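Local coordinates for hypothetical protein DR_0824 (Deinococcus radiodurans, PDB 2IMR), which catalyses the zinc-dependent deamination of aminodeoxyfutalosine to futalosine, a step of menaquinone biosynthesis, at residues T214-S219 against A265-T270; E273-E278 against V286-E291; T140-G145 against R165-G170; F337-F342 against P376-R381. All coordinates share one frame; numbering follows the deposited sequence.

Contact 1 (T214-S219 against A265-T270); sequences TPFTVS and ALYPHT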
loop_
_atom_site.group_PDB
_atom_site.type_symbol
_atom_site.label_atom_id
_atom_site.label_comp_id
_atom_site.label_asym_id
_atom_site.label_seq_id
_atom_site.Cartn_x
_atom_site.Cartn_y
_atom_site.Cartn_z
ATOM N N THR A 214 -9.199 0.232 10.855
ATOM C CA THR A 214 -8.091 0.522 11.760
ATOM C C THR A 214 -8.322 -0.267 13.038
ATOM O O THR A 214 -9.379 -0.876 13.215
ATOM C CB THR A 214 -8.030 2.012 12.158
ATOM O OG1 THR A 214 -9.150 2.322 12.998
ATOM C CG2 THR A 214 -8.048 2.922 10.914
ATOM N N PRO A 215 -7.340 -0.258 13.954
ATOM C CA PRO A 215 -7.519 -1.002 15.204
ATOM C C PRO A 215 -8.513 -0.327 16.150
ATOM O O PRO A 215 -8.952 -0.938 17.123
ATOM C CB PRO A 215 -6.110 -1.031 15.806
ATOM C CG PRO A 215 -5.198 -0.823 14.621
ATOM C CD PRO A 215 -5.949 0.205 13.813
ATOM N N PHE A 216 -8.864 0.928 15.875
ATOM C CA PHE A 216 -9.787 1.642 16.752
ATOM C C PHE A 216 -11.155 1.969 16.160
ATOM O O PHE A 216 -12.011 2.511 16.858
ATOM C CB PHE A 216 -9.124 2.916 17.291
ATOM C CG PHE A 216 -8.682 3.872 16.224
ATOM C CD1 PHE A 216 -9.532 4.882 15.782
ATOM C CD2 PHE A 216 -7.416 3.762 15.658
ATOM C CE1 PHE A 216 -9.124 5.771 14.788
ATOM C CE2 PHE A 216 -7.000 4.648 14.662
ATOM C CZ PHE A 216 -7.857 5.654 14.229
ATOM N N THR A 217 -11.365 1.647 14.883
ATOM C CA THR A 217 -12.667 1.888 14.262
ATOM C C THR A 217 -13.349 0.547 13.981
ATOM O O THR A 217 -14.387 0.482 13.316
ATOM C CB THR A 217 -12.543 2.686 12.942
ATOM O OG1 THR A 217 -11.653 2.009 12.051
ATOM C CG2 THR A 217 -12.019 4.084 13.215
ATOM N N VAL A 218 -12.750 -0.522 14.501
ATOM C CA VAL A 218 -13.279 -1.879 14.350
ATOM C C VAL A 218 -13.156 -2.510 15.736
ATOM O O VAL A 218 -12.066 -2.545 16.295
ATOM C CB VAL A 218 -12.443 -2.709 13.337
ATOM C CG1 VAL A 218 -12.974 -4.147 13.251
ATOM C CG2 VAL A 218 -12.500 -2.053 11.955
ATOM N N SER A 219 -14.264 -2.989 16.297
ATOM C CA SER A 219 -14.215 -3.593 17.628
ATOM C C SER A 219 -13.305 -4.821 17.633
ATOM O O SER A 219 -13.090 -5.450 16.595
ATOM C CB SER A 219 -15.626 -3.988 18.101
ATOM O OG SER A 219 -16.140 -5.081 17.353
ATOM N N ALA A 265 -20.852 10.235 18.676
ATOM C CA ALA A 265 -21.850 9.283 18.206
ATOM C C ALA A 265 -21.281 8.148 17.352
ATOM O O ALA A 265 -21.922 7.114 17.190
ATOM C CB ALA A 265 -22.943 10.021 17.430
ATOM N N LEU A 266 -20.075 8.328 16.823
ATOM C CA LEU A 266 -19.464 7.311 15.967
ATOM C C LEU A 266 -18.701 6.210 16.698
ATOM O O LEU A 266 -18.271 5.238 16.074
ATOM C CB LEU A 266 -18.509 7.972 14.969
ATOM C CG LEU A 266 -19.020 9.115 14.090
ATOM C CD1 LEU A 266 -17.943 9.475 13.069
ATOM C CD2 LEU A 266 -20.296 8.705 13.381
ATOM N N TYR A 267 -18.538 6.350 18.011
ATOM C CA TYR A 267 -17.781 5.368 18.789
ATOM C C TYR A 267 -18.370 5.067 20.164
ATOM O O TYR A 267 -19.186 5.824 20.681
ATOM C CB TYR A 267 -16.368 5.887 19.094
ATOM C CG TYR A 267 -15.432 6.144 17.941
ATOM C CD1 TYR A 267 -15.461 7.349 17.235
ATOM C CD2 TYR A 267 -14.455 5.209 17.610
ATOM C CE1 TYR A 267 -14.522 7.614 16.228
ATOM C CE2 TYR A 267 -13.519 5.460 16.615
ATOM C CZ TYR A 267 -13.556 6.660 15.928
ATOM O OH TYR A 267 -12.622 6.884 14.946
ATOM N N PRO A 268 -17.949 3.943 20.768
ATOM C CA PRO A 268 -18.421 3.581 22.106
ATOM C C PRO A 268 -17.848 4.702 22.982
ATOM O O PRO A 268 -17.011 5.479 22.519
ATOM C CB PRO A 268 -17.727 2.248 22.364
ATOM C CG PRO A 268 -17.710 1.628 21.004
ATOM C CD PRO A 268 -17.288 2.793 20.120
ATOM N N HIS A 269 -18.263 4.787 24.240
ATOM C CA HIS A 269 -17.792 5.856 25.111
ATOM C C HIS A 269 -16.313 5.820 25.507
ATOM O O HIS A 269 -15.746 6.853 25.863
ATOM C CB HIS A 269 -18.672 5.914 26.362
ATOM C CG HIS A 269 -20.104 6.255 26.073
ATOM N ND1 HIS A 269 -20.513 7.528 25.738
ATOM C CD2 HIS A 269 -21.219 5.487 26.061
ATOM C CE1 HIS A 269 -21.819 7.530 25.535
ATOM N NE2 HIS A 269 -22.271 6.303 25.724
ATOM N N THR A 270 -15.688 4.648 25.444
ATOM C CA THR A 270 -14.271 4.522 25.796
ATOM C C THR A 270 -13.547 3.656 24.775
ATOM O O THR A 270 -14.151 2.783 24.156
ATOM C CB THR A 270 -14.070 3.851 27.175
ATOM O OG1 THR A 270 -14.585 2.517 27.129
ATOM C CG2 THR A 270 -14.781 4.639 28.275
#
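Tyr267 reaches across to Phe216 and Thr217, joining the loop that follows strand 206-212 of the amidohydrolase TIM barrel to the loop ahead of helix 271-275. The two aromatic side chains do not stack; they cross obliquely, and the phenol oxygen of Tyr267 comes to the edge of the Phe216 ring, near its plane, with OH 3.7 Å from Phe216 CE1. CG anti to the carbonyl carbon (chi1 -63°) carries the Tyr267 ring to Phe216 and Thr217. The ring edge, at CE2, lies 3.3 Å from the backbone O of Phe216, a buried carbonyl for which the model holds no hydrogen-bond partner. The methyl of Thr217, CG2, is 3.3 Å from Tyr267 OH, and this phenol hydroxyl is hydrogen-bonded to Ala111 O. Trp259 adds an edge-to-face contact to the tyrosine ring. The other branch of Thr217, OG1, bonds to ND1 of His213, predicted to bind substrate. Behind the contact an ST turn shapes the loop, Thr214 OG1 accepting from Phe216 N at 3.2 Å. Thr214 OG1 also shares a 2.7 Å hydrogen bond with Thr217 OG1 and lies over the centre of the Phe216 ring, 3.4 Å above its plane.

Contact 2 (E273-E278 against V286-E291); sequences EVIGRE and VRYLDE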
loop_
_atom_site.group_PDB
_atom_site.type_symbol
_atom_site.label_atom_id
_atom_site.label_comp_id
_atom_site.label_asym_id
_atom_site.label_seq_id
_atom_site.Cartn_x
_atom_site.Cartn_y
_atom_site.Cartn_z
ATOM N N GLU A 273 -13.664 -0.048 25.470
ATOM C CA GLU A 273 -14.817 -0.803 25.001
ATOM C C GLU A 273 -14.608 -1.273 23.572
ATOM O O GLU A 273 -15.047 -2.356 23.200
ATOM C CB GLU A 273 -16.090 0.041 25.113
ATOM C CG GLU A 273 -16.483 0.315 26.560
ATOM C CD GLU A 273 -17.618 1.303 26.688
ATOM O OE1 GLU A 273 -18.735 0.987 26.219
ATOM O OE2 GLU A 273 -17.388 2.392 27.254
ATOM N N VAL A 274 -13.917 -0.462 22.776
ATOM C CA VAL A 274 -13.644 -0.829 21.396
ATOM C C VAL A 274 -12.653 -1.981 21.298
ATOM O O VAL A 274 -12.901 -2.952 20.584
ATOM C CB VAL A 274 -13.062 0.359 20.596
ATOM C CG1 VAL A 274 -12.740 -0.084 19.169
ATOM C CG2 VAL A 274 -14.045 1.513 20.593
ATOM N N ILE A 275 -11.538 -1.884 22.023
ATOM C CA ILE A 275 -10.500 -2.910 21.951
ATOM C C ILE A 275 -10.588 -4.072 22.935
ATOM O O ILE A 275 -9.808 -5.027 22.843
ATOM C CB ILE A 275 -9.097 -2.265 22.043
ATOM C CG1 ILE A 275 -8.917 -1.557 23.386
ATOM C CG2 ILE A 275 -8.929 -1.264 20.908
ATOM C CD1 ILE A 275 -7.512 -1.011 23.603
ATOM N N GLY A 276 -11.530 -3.996 23.869
ATOM C CA GLY A 276 -11.718 -5.085 24.813
ATOM C C GLY A 276 -10.692 -5.217 25.919
ATOM O O GLY A 276 -10.589 -6.270 26.555
ATOM N N ARG A 277 -9.929 -4.157 26.150
ATOM C CA ARG A 277 -8.919 -4.154 27.203
ATOM C C ARG A 277 -8.613 -2.703 27.529
ATOM O O ARG A 277 -8.914 -1.812 26.738
ATOM C CB ARG A 277 -7.646 -4.870 26.741
ATOM C CG ARG A 277 -6.934 -4.197 25.577
ATOM C CD ARG A 277 -5.793 -5.063 25.050
ATOM N NE ARG A 277 -4.680 -5.157 25.992
ATOM C CZ ARG A 277 -3.585 -5.884 25.780
ATOM N NH1 ARG A 277 -3.456 -6.585 24.662
ATOM N NH2 ARG A 277 -2.608 -5.895 26.677
ATOM N N GLU A 278 -8.011 -2.466 28.688
ATOM C CA GLU A 278 -7.688 -1.113 29.107
ATOM C C GLU A 278 -6.409 -0.572 28.478
ATOM O O GLU A 278 -5.408 -1.281 28.379
ATOM C CB GLU A 278 -7.544 -1.058 30.632
ATOM C CG GLU A 278 -8.814 -1.358 31.402
ATOM C CD GLU A 278 -9.889 -0.314 31.171
ATOM O OE1 GLU A 278 -9.579 0.887 31.272
ATOM O OE2 GLU A 278 -11.044 -0.691 30.893
ATOM N N VAL A 286 -0.034 -2.064 17.675
ATOM C CA VAL A 286 0.574 -3.274 17.132
ATOM C C VAL A 286 0.553 -4.406 18.158
ATOM O O VAL A 286 0.211 -5.546 17.829
ATOM C CB VAL A 286 2.023 -3.009 16.674
ATOM C CG1 VAL A 286 2.631 -4.282 16.101
ATOM C CG2 VAL A 286 2.030 -1.896 15.614
ATOM N N ARG A 287 0.916 -4.099 19.397
ATOM C CA ARG A 287 0.908 -5.120 20.440
ATOM C C ARG A 287 -0.528 -5.606 20.617
ATOM O O ARG A 287 -0.777 -6.795 20.791
ATOM C CB ARG A 287 1.435 -4.560 21.758
ATOM C CG ARG A 287 1.567 -5.620 22.834
ATOM C CD ARG A 287 1.943 -5.035 24.182
ATOM N NE ARG A 287 1.712 -6.020 25.233
ATOM C CZ ARG A 287 1.353 -5.725 26.477
ATOM N NH1 ARG A 287 1.184 -4.461 26.843
ATOM N NH2 ARG A 287 1.135 -6.700 27.350
ATOM N N TYR A 288 -1.471 -4.673 20.568
ATOM C CA TYR A 288 -2.884 -5.007 20.682
ATOM C C TYR A 288 -3.273 -6.073 19.653
ATOM O O TYR A 288 -3.840 -7.107 20.001
ATOM C CB TYR A 288 -3.734 -3.751 20.470
ATOM C CG TYR A 288 -5.166 -4.030 20.077
ATOM C CD1 TYR A 288 -6.015 -4.747 20.918
ATOM C CD2 TYR A 288 -5.672 -3.575 18.852
ATOM C CE1 TYR A 288 -7.334 -5.011 20.554
ATOM C CE2 TYR A 288 -6.985 -3.832 18.478
ATOM C CZ TYR A 288 -7.811 -4.551 19.333
ATOM O OH TYR A 288 -9.111 -4.810 18.968
ATOM N N LEU A 289 -2.970 -5.821 18.380
ATOM C CA LEU A 289 -3.306 -6.774 17.321
ATOM C C LEU A 289 -2.571 -8.098 17.472
ATOM O O LEU A 289 -3.119 -9.164 17.201
ATOM C CB LEU A 289 -2.978 -6.187 15.947
ATOM C CG LEU A 289 -3.833 -5.007 15.489
ATOM C CD1 LEU A 289 -3.294 -4.467 14.159
ATOM C CD2 LEU A 289 -5.278 -5.462 15.350
ATOM N N ASP A 290 -1.315 -8.022 17.892
ATOM C CA ASP A 290 -0.509 -9.219 18.058
ATOM C C ASP A 290 -1.094 -10.122 19.143
ATOM O O ASP A 290 -1.269 -11.324 18.930
ATOM C CB ASP A 290 0.929 -8.827 18.401
ATOM C CG ASP A 290 1.894 -9.996 18.298
ATOM O OD1 ASP A 290 1.729 -10.832 17.380
ATOM O OD2 ASP A 290 2.824 -10.069 19.124
ATOM N N GLU A 291 -1.413 -9.545 20.296
ATOM C CA GLU A 291 -1.970 -10.333 21.394
ATOM C C GLU A 291 -3.408 -10.751 21.127
ATOM O O GLU A 291 -3.899 -11.718 21.715
ATOM C CB GLU A 291 -1.879 -9.560 22.709
ATOM C CG GLU A 291 -0.472 -9.080 23.013
ATOM C CD GLU A 291 -0.291 -8.629 24.442
ATOM O OE1 GLU A 291 -1.263 -8.126 25.046
ATOM O OE2 GLU A 291 0.836 -8.765 24.960
HETATM O O HOH W 1 -5.268 -7.561 22.571
#
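A salt-bridge network of Arg277, Arg287 and Glu291 joins the end of helix 271-275 to helix 285-292 in the amidohydrolase TIM barrel, where Val286 and Leu289 of the second helix pack on strand 238-241. Beside it, Ile275 lays its CG2 methyl over one face of the Tyr288 ring, a CH-pi contact 4.1 Å from the centroid and 20° off the normal, while Ile275 CB touches Tyr288 CE1 at 3.6 Å. Gly276, with positive phi, takes the chain out of the helix, and the Arg277 side chain then slides past the tyrosine in the opposite direction. It bends at chi3 (-69°) toward Glu291, and the guanidinium and carboxylate planes are nearly coplanar. Arg277 NH1 forms a salt bridge with Glu291 OE1 at 2.7 Å, on the anti side of that oxygen; NH2 adds a weak bond to it. Arg287 NE makes a salt bridge of 2.9 Å to Glu291 OE2, its hydrogen bond weak. The carboxylate's negative charge probably offsets the like charges of the two guanidinium groups, Arg277 NH2 standing over one face of that of Arg287. Asp282 pairs with Arg287 as well. A methionine in place of Arg277 would probably leave Glu291 OE1 without its mate from the turn and the two elements without their charged link. A water accepts from Arg277 NH1 at 2.9 Å and donates to Tyr288 O at 3.0 Å.

Contact 3 (T140-G145 against R165-G170); sequences TLTRLG and REDLSG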
loop_
_atom_site.group_PDB
_atom_site.type_symbol
_atom_site.label_atom_id
_atom_site.label_comp_id
_atom_site.label_asym_id
_atom_site.label_seq_id
_atom_site.Cartn_x
_atom_site.Cartn_y
_atom_site.Cartn_z
ATOM N N THR A 140 -6.704 6.004 -14.798
ATOM C CA THR A 140 -5.420 6.648 -14.534
ATOM C C THR A 140 -4.335 5.606 -14.247
ATOM O O THR A 140 -3.219 5.695 -14.763
ATOM C CB THR A 140 -5.535 7.625 -13.344
ATOM O OG1 THR A 140 -6.461 8.670 -13.677
ATOM C CG2 THR A 140 -4.181 8.246 -13.020
ATOM N N LEU A 141 -4.666 4.612 -13.430
ATOM C CA LEU A 141 -3.710 3.562 -13.104
ATOM C C LEU A 141 -3.245 2.845 -14.368
ATOM O O LEU A 141 -2.065 2.533 -14.521
ATOM C CB LEU A 141 -4.339 2.551 -12.145
ATOM C CG LEU A 141 -4.573 3.028 -10.709
ATOM C CD1 LEU A 141 -5.400 1.999 -9.947
ATOM C CD2 LEU A 141 -3.231 3.257 -10.032
ATOM N N THR A 142 -4.181 2.574 -15.270
ATOM C CA THR A 142 -3.839 1.891 -16.512
ATOM C C THR A 142 -2.949 2.758 -17.394
ATOM O O THR A 142 -1.988 2.264 -17.987
ATOM C CB THR A 142 -5.103 1.489 -17.285
ATOM O OG1 THR A 142 -5.872 0.586 -16.483
ATOM C CG2 THR A 142 -4.735 0.797 -18.601
ATOM N N ARG A 143 -3.254 4.047 -17.477
ATOM C CA ARG A 143 -2.441 4.945 -18.290
ATOM C C ARG A 143 -1.031 5.061 -17.715
ATOM O O ARG A 143 -0.072 5.301 -18.448
ATOM C CB ARG A 143 -3.083 6.336 -18.386
ATOM C CG ARG A 143 -4.352 6.380 -19.229
ATOM C CD ARG A 143 -4.641 7.799 -19.727
ATOM N NE ARG A 143 -4.886 8.737 -18.637
ATOM C CZ ARG A 143 -6.033 8.825 -17.972
ATOM N NH1 ARG A 143 -7.049 8.037 -18.289
ATOM N NH2 ARG A 143 -6.158 9.693 -16.979
ATOM N N LEU A 144 -0.912 4.877 -16.403
ATOM C CA LEU A 144 0.376 4.959 -15.718
ATOM C C LEU A 144 1.257 3.714 -15.852
ATOM O O LEU A 144 2.342 3.659 -15.267
ATOM C CB LEU A 144 0.161 5.263 -14.231
ATOM C CG LEU A 144 -0.182 6.718 -13.906
ATOM C CD1 LEU A 144 -0.638 6.847 -12.459
ATOM C CD2 LEU A 144 1.049 7.581 -14.166
ATOM N N GLY A 145 0.796 2.712 -16.593
ATOM C CA GLY A 145 1.606 1.516 -16.767
ATOM C C GLY A 145 0.913 0.203 -16.457
ATOM O O GLY A 145 1.464 -0.878 -16.702
ATOM N N ARG A 165 -13.310 -4.834 -14.191
ATOM C CA ARG A 165 -12.293 -4.170 -15.005
ATOM C C ARG A 165 -11.245 -5.176 -15.469
ATOM O O ARG A 165 -10.414 -5.634 -14.686
ATOM C CB ARG A 165 -11.614 -3.055 -14.206
ATOM C CG ARG A 165 -12.506 -1.854 -13.892
ATOM C CD ARG A 165 -12.680 -0.925 -15.088
ATOM N NE ARG A 165 -11.401 -0.381 -15.541
ATOM C CZ ARG A 165 -11.158 0.914 -15.717
ATOM N NH1 ARG A 165 -12.106 1.810 -15.478
ATOM N NH2 ARG A 165 -9.962 1.313 -16.134
ATOM N N GLU A 166 -11.279 -5.512 -16.753
ATOM C CA GLU A 166 -10.336 -6.470 -17.316
ATOM C C GLU A 166 -8.908 -5.933 -17.379
ATOM O O GLU A 166 -7.957 -6.702 -17.518
ATOM C CB GLU A 166 -10.793 -6.877 -18.721
ATOM C CG GLU A 166 -12.164 -7.532 -18.757
ATOM C CD GLU A 166 -12.595 -7.899 -20.165
ATOM O OE1 GLU A 166 -11.881 -8.691 -20.817
ATOM O OE2 GLU A 166 -13.645 -7.395 -20.620
ATOM N N ASP A 167 -8.758 -4.618 -17.257
ATOM C CA ASP A 167 -7.442 -3.990 -17.338
ATOM C C ASP A 167 -6.693 -3.858 -16.012
ATOM O O ASP A 167 -5.500 -3.545 -16.000
ATOM C CB ASP A 167 -7.573 -2.612 -17.997
ATOM C CG ASP A 167 -8.485 -1.679 -17.227
ATOM O OD1 ASP A 167 -9.556 -2.131 -16.769
ATOM O OD2 ASP A 167 -8.139 -0.486 -17.087
ATOM N N LEU A 168 -7.386 -4.099 -14.902
ATOM C CA LEU A 168 -6.768 -4.004 -13.579
ATOM C C LEU A 168 -6.184 -5.329 -13.100
ATOM O O LEU A 168 -6.640 -6.403 -13.497
ATOM C CB LEU A 168 -7.790 -3.543 -12.534
ATOM C CG LEU A 168 -8.303 -2.103 -12.527
ATOM C CD1 LEU A 168 -9.384 -1.970 -11.452
ATOM C CD2 LEU A 168 -7.154 -1.141 -12.252
ATOM N N SER A 169 -5.176 -5.245 -12.238
ATOM C CA SER A 169 -4.569 -6.438 -11.663
ATOM C C SER A 169 -4.159 -6.096 -10.232
ATOM O O SER A 169 -3.802 -4.955 -9.932
ATOM C CB SER A 169 -3.353 -6.896 -12.480
ATOM O OG SER A 169 -2.203 -6.123 -12.198
ATOM N N GLY A 170 -4.233 -7.083 -9.347
ATOM C CA GLY A 170 -3.875 -6.850 -7.959
ATOM C C GLY A 170 -4.947 -7.362 -7.018
ATOM O O GLY A 170 -5.501 -8.443 -7.228
HETATM O O HOH W 2 -4.302 -1.333 -14.641
#
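The hydroxyl of Thr142 and the carboxylate of Asp167 form the one direct hydrogen bond between segments 140-145 and 165-170. Thr142 OG1 donates to Asp167 OD2 at 2.6 Å, arriving on the anti side and 31° out of the carboxylate plane; the two side chains cross at about a right angle. The torsion of the threonine, OG1 anti to the carbonyl carbon (chi1 -61°), turns the hydroxyl to the aspartate. A water bridges the same parts, giving one hydrogen to Thr142 OG1 at 3.1 Å and another to Asp167 O at 2.9 Å. The charged interaction lies within the loop: Arg165 grips Asp167 side-on in a salt bridge, NE to OD1 at 2.8 Å and NH2 to OD2 at 2.7 Å, both through syn lone pairs. The two-point grip, with Thr142 as a further donor to OD2, holds the carboxylate against rotation. In the amidohydrolase TIM barrel this joins the C-terminal end of helix 130-143, closed by a Schellman motif at Gly145, to the type I turn Arg165-Leu168 that leads into strand 170-176. With an alanine in place of Asp167, Thr142 OG1 would probably keep its weak bond to Ala138 O but lose its strong acceptor, and the Arg165 guanidinium would be freer to turn, though Asp139 and Gln135 also hold it. The apolar part is slight: Leu141 CD1 meets Leu168 CD2 at 4.3 Å, and Leu168 also packs on Ala138.

Contact 4 (F337-F342 against P376-R381); sequences FDWPAF and PGLDPR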
loop_
_atom_site.group_PDB
_atom_site.type_symbol
_atom_site.label_atom_id
_atom_site.label_comp_id
_atom_site.label_asym_id
_atom_site.label_seq_id
_atom_site.Cartn_x
_atom_site.Cartn_y
_atom_site.Cartn_z
ATOM N N PHE A 337 7.732 7.168 8.324
ATOM C CA PHE A 337 7.889 5.714 8.417
ATOM C C PHE A 337 9.382 5.417 8.550
ATOM O O PHE A 337 10.185 5.911 7.763
ATOM C CB PHE A 337 7.340 5.068 7.138
ATOM C CG PHE A 337 7.598 3.589 7.025
ATOM C CD1 PHE A 337 6.952 2.685 7.864
ATOM C CD2 PHE A 337 8.459 3.096 6.043
ATOM C CE1 PHE A 337 7.154 1.316 7.727
ATOM C CE2 PHE A 337 8.669 1.729 5.897
ATOM C CZ PHE A 337 8.013 0.832 6.742
ATOM N N ASP A 338 9.752 4.609 9.538
ATOM C CA ASP A 338 11.162 4.277 9.739
ATOM C C ASP A 338 11.554 3.117 8.828
ATOM O O ASP A 338 11.689 1.982 9.274
ATOM C CB ASP A 338 11.412 3.890 11.202
ATOM C CG ASP A 338 12.884 3.953 11.573
ATOM O OD1 ASP A 338 13.728 3.852 10.660
ATOM O OD2 ASP A 338 13.193 4.096 12.772
ATOM N N TRP A 339 11.738 3.400 7.543
ATOM C CA TRP A 339 12.087 2.344 6.605
ATOM C C TRP A 339 13.380 1.625 7.000
ATOM O O TRP A 339 13.433 0.395 7.010
ATOM C CB TRP A 339 12.221 2.907 5.185
ATOM C CG TRP A 339 12.126 1.859 4.109
ATOM C CD1 TRP A 339 12.661 0.601 4.132
ATOM C CD2 TRP A 339 11.501 2.004 2.828
ATOM N NE1 TRP A 339 12.410 -0.044 2.945
ATOM C CE2 TRP A 339 11.700 0.795 2.127
ATOM C CE3 TRP A 339 10.794 3.042 2.205
ATOM C CZ2 TRP A 339 11.216 0.592 0.831
ATOM C CZ3 TRP A 339 10.314 2.844 0.916
ATOM C CH2 TRP A 339 10.527 1.626 0.242
ATOM N N PRO A 340 14.441 2.377 7.327
ATOM C CA PRO A 340 15.670 1.664 7.700
ATOM C C PRO A 340 15.497 0.658 8.839
ATOM O O PRO A 340 16.101 -0.420 8.816
ATOM C CB PRO A 340 16.656 2.791 8.030
ATOM C CG PRO A 340 15.792 4.001 8.247
ATOM C CD PRO A 340 14.661 3.831 7.279
ATOM N N ALA A 341 14.665 0.995 9.822
ATOM C CA ALA A 341 14.422 0.101 10.952
ATOM C C ALA A 341 13.684 -1.158 10.494
ATOM O O ALA A 341 14.010 -2.269 10.912
ATOM C CB ALA A 341 13.620 0.824 12.030
ATOM N N PHE A 342 12.687 -0.984 9.631
ATOM C CA PHE A 342 11.922 -2.115 9.122
ATOM C C PHE A 342 12.784 -2.991 8.212
ATOM O O PHE A 342 12.694 -4.220 8.248
ATOM C CB PHE A 342 10.686 -1.619 8.367
ATOM C CG PHE A 342 9.506 -1.329 9.260
ATOM C CD1 PHE A 342 8.544 -2.307 9.501
ATOM C CD2 PHE A 342 9.364 -0.087 9.870
ATOM C CE1 PHE A 342 7.451 -2.050 10.342
ATOM C CE2 PHE A 342 8.278 0.181 10.711
ATOM C CZ PHE A 342 7.321 -0.803 10.946
ATOM N N PRO A 376 18.107 9.326 3.118
ATOM C CA PRO A 376 19.418 9.544 2.496
ATOM C C PRO A 376 20.409 8.393 2.643
ATOM O O PRO A 376 21.206 8.141 1.744
ATOM C CB PRO A 376 19.906 10.829 3.163
ATOM C CG PRO A 376 19.262 10.774 4.517
ATOM C CD PRO A 376 17.859 10.320 4.176
ATOM N N GLY A 377 20.360 7.691 3.771
ATOM C CA GLY A 377 21.285 6.589 3.978
ATOM C C GLY A 377 20.804 5.260 3.428
ATOM O O GLY A 377 21.567 4.294 3.357
ATOM N N LEU A 378 19.537 5.206 3.030
ATOM C CA LEU A 378 18.961 3.977 2.503
ATOM C C LEU A 378 19.345 3.741 1.042
ATOM O O LEU A 378 19.234 4.635 0.202
ATOM C CB LEU A 378 17.439 4.028 2.642
ATOM C CG LEU A 378 16.667 2.725 2.424
ATOM C CD1 LEU A 378 17.110 1.694 3.454
ATOM C CD2 LEU A 378 15.175 2.994 2.551
ATOM N N ASP A 379 19.800 2.530 0.745
ATOM C CA ASP A 379 20.196 2.175 -0.612
ATOM C C ASP A 379 19.016 2.309 -1.579
ATOM O O ASP A 379 17.997 1.647 -1.416
ATOM C CB ASP A 379 20.723 0.743 -0.633
ATOM C CG ASP A 379 21.089 0.280 -2.023
ATOM O OD1 ASP A 379 21.853 0.992 -2.709
ATOM O OD2 ASP A 379 20.615 -0.801 -2.426
ATOM N N PRO A 380 19.146 3.179 -2.595
ATOM C CA PRO A 380 18.103 3.417 -3.601
ATOM C C PRO A 380 17.561 2.139 -4.230
ATOM O O PRO A 380 16.404 2.083 -4.646
ATOM C CB PRO A 380 18.812 4.305 -4.615
ATOM C CG PRO A 380 19.710 5.124 -3.739
ATOM C CD PRO A 380 20.295 4.075 -2.819
ATOM N N ARG A 381 18.403 1.113 -4.304
ATOM C CA ARG A 381 17.994 -0.161 -4.878
ATOM C C ARG A 381 16.851 -0.766 -4.067
ATOM O O ARG A 381 15.981 -1.450 -4.608
ATOM C CB ARG A 381 19.190 -1.120 -4.926
ATOM C CG ARG A 381 20.232 -0.723 -5.970
ATOM C CD ARG A 381 21.486 -1.588 -5.929
ATOM N NE ARG A 381 22.395 -1.177 -4.864
ATOM C CZ ARG A 381 23.677 -1.528 -4.799
ATOM N NH1 ARG A 381 24.209 -2.299 -5.740
ATOM N NH2 ARG A 381 24.430 -1.099 -3.795
#
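A small apolar contact between helix 339-344 and the loop ahead of helix 380-395, away from the annotated sites, joins Trp339 in the first turn of the one to Leu378 just before the other. No hydrogen bond crosses it. One methyl does nearly all the touching: Leu378 CD2 sits over a face of the indole, 3.6 Å from Trp339 CG and 3.8 Å from Trp339 CD1. Leu378 CD2 lies 3.7 Å from the centroid of the Trp339 five-membered ring and 15° off its normal, which makes this a CH-pi contact on the pyrrole part of the indole. The two side chains cross at about a right angle. Leu378 CG, anti to the backbone N (chi1 -167°), carries CD2 to the indole. The other methyl, Leu378 CD1, only grazes the backbone beside the indole, 4.5 Å from Pro340 CA.

In the amidohydrolase TIM barrel, Trp339 belongs to the layer between strands and outer helices: it touches Thr324, Val349 and Leu351 of strands 322-324 and 349-351, and Val382, Leu383 and Ala386 of helix 380-395. Leu378 also packs on Leu383, so leucine and tryptophan share that residue of the helix. Pro340, next to the tryptophan, rests against Tyr375, whose hydroxyl is hydrogen-bonded to the backbone O of Phe337. The start of helix 339-344 is fixed by Asp338 at the N-cap, whose OD1 accepts from Ala341 N at 3.1 Å, the donor lying well above the carboxylate plane.

In the fold
From the N terminus, contact 3 comes first, closing a loop of 19 residues that holds strand 149-153 and helix 156-163 and tying the end of helix 130-143 to the loop entering strand 170-176. Contact 1 follows, its 45 intervening residues including helix 220-233, strand 238-241 and helix 245-253. Contact 2 closes a short connection between helices 271-275 and 285-292. Contact 4 spans strand 349-351 and helices 356-359 and 365-374, tying helix 339-344 to the loop before helix 380-395; its nearest atoms are about 7 Å from contact 2. The four lie in series, none nesting or crossing. Contacts 1 and 2 touch, Pro268 CD lying 3.5 Å from Val274 CG2. Contact 3 is on the opposite side of the chain's centre from contact 2.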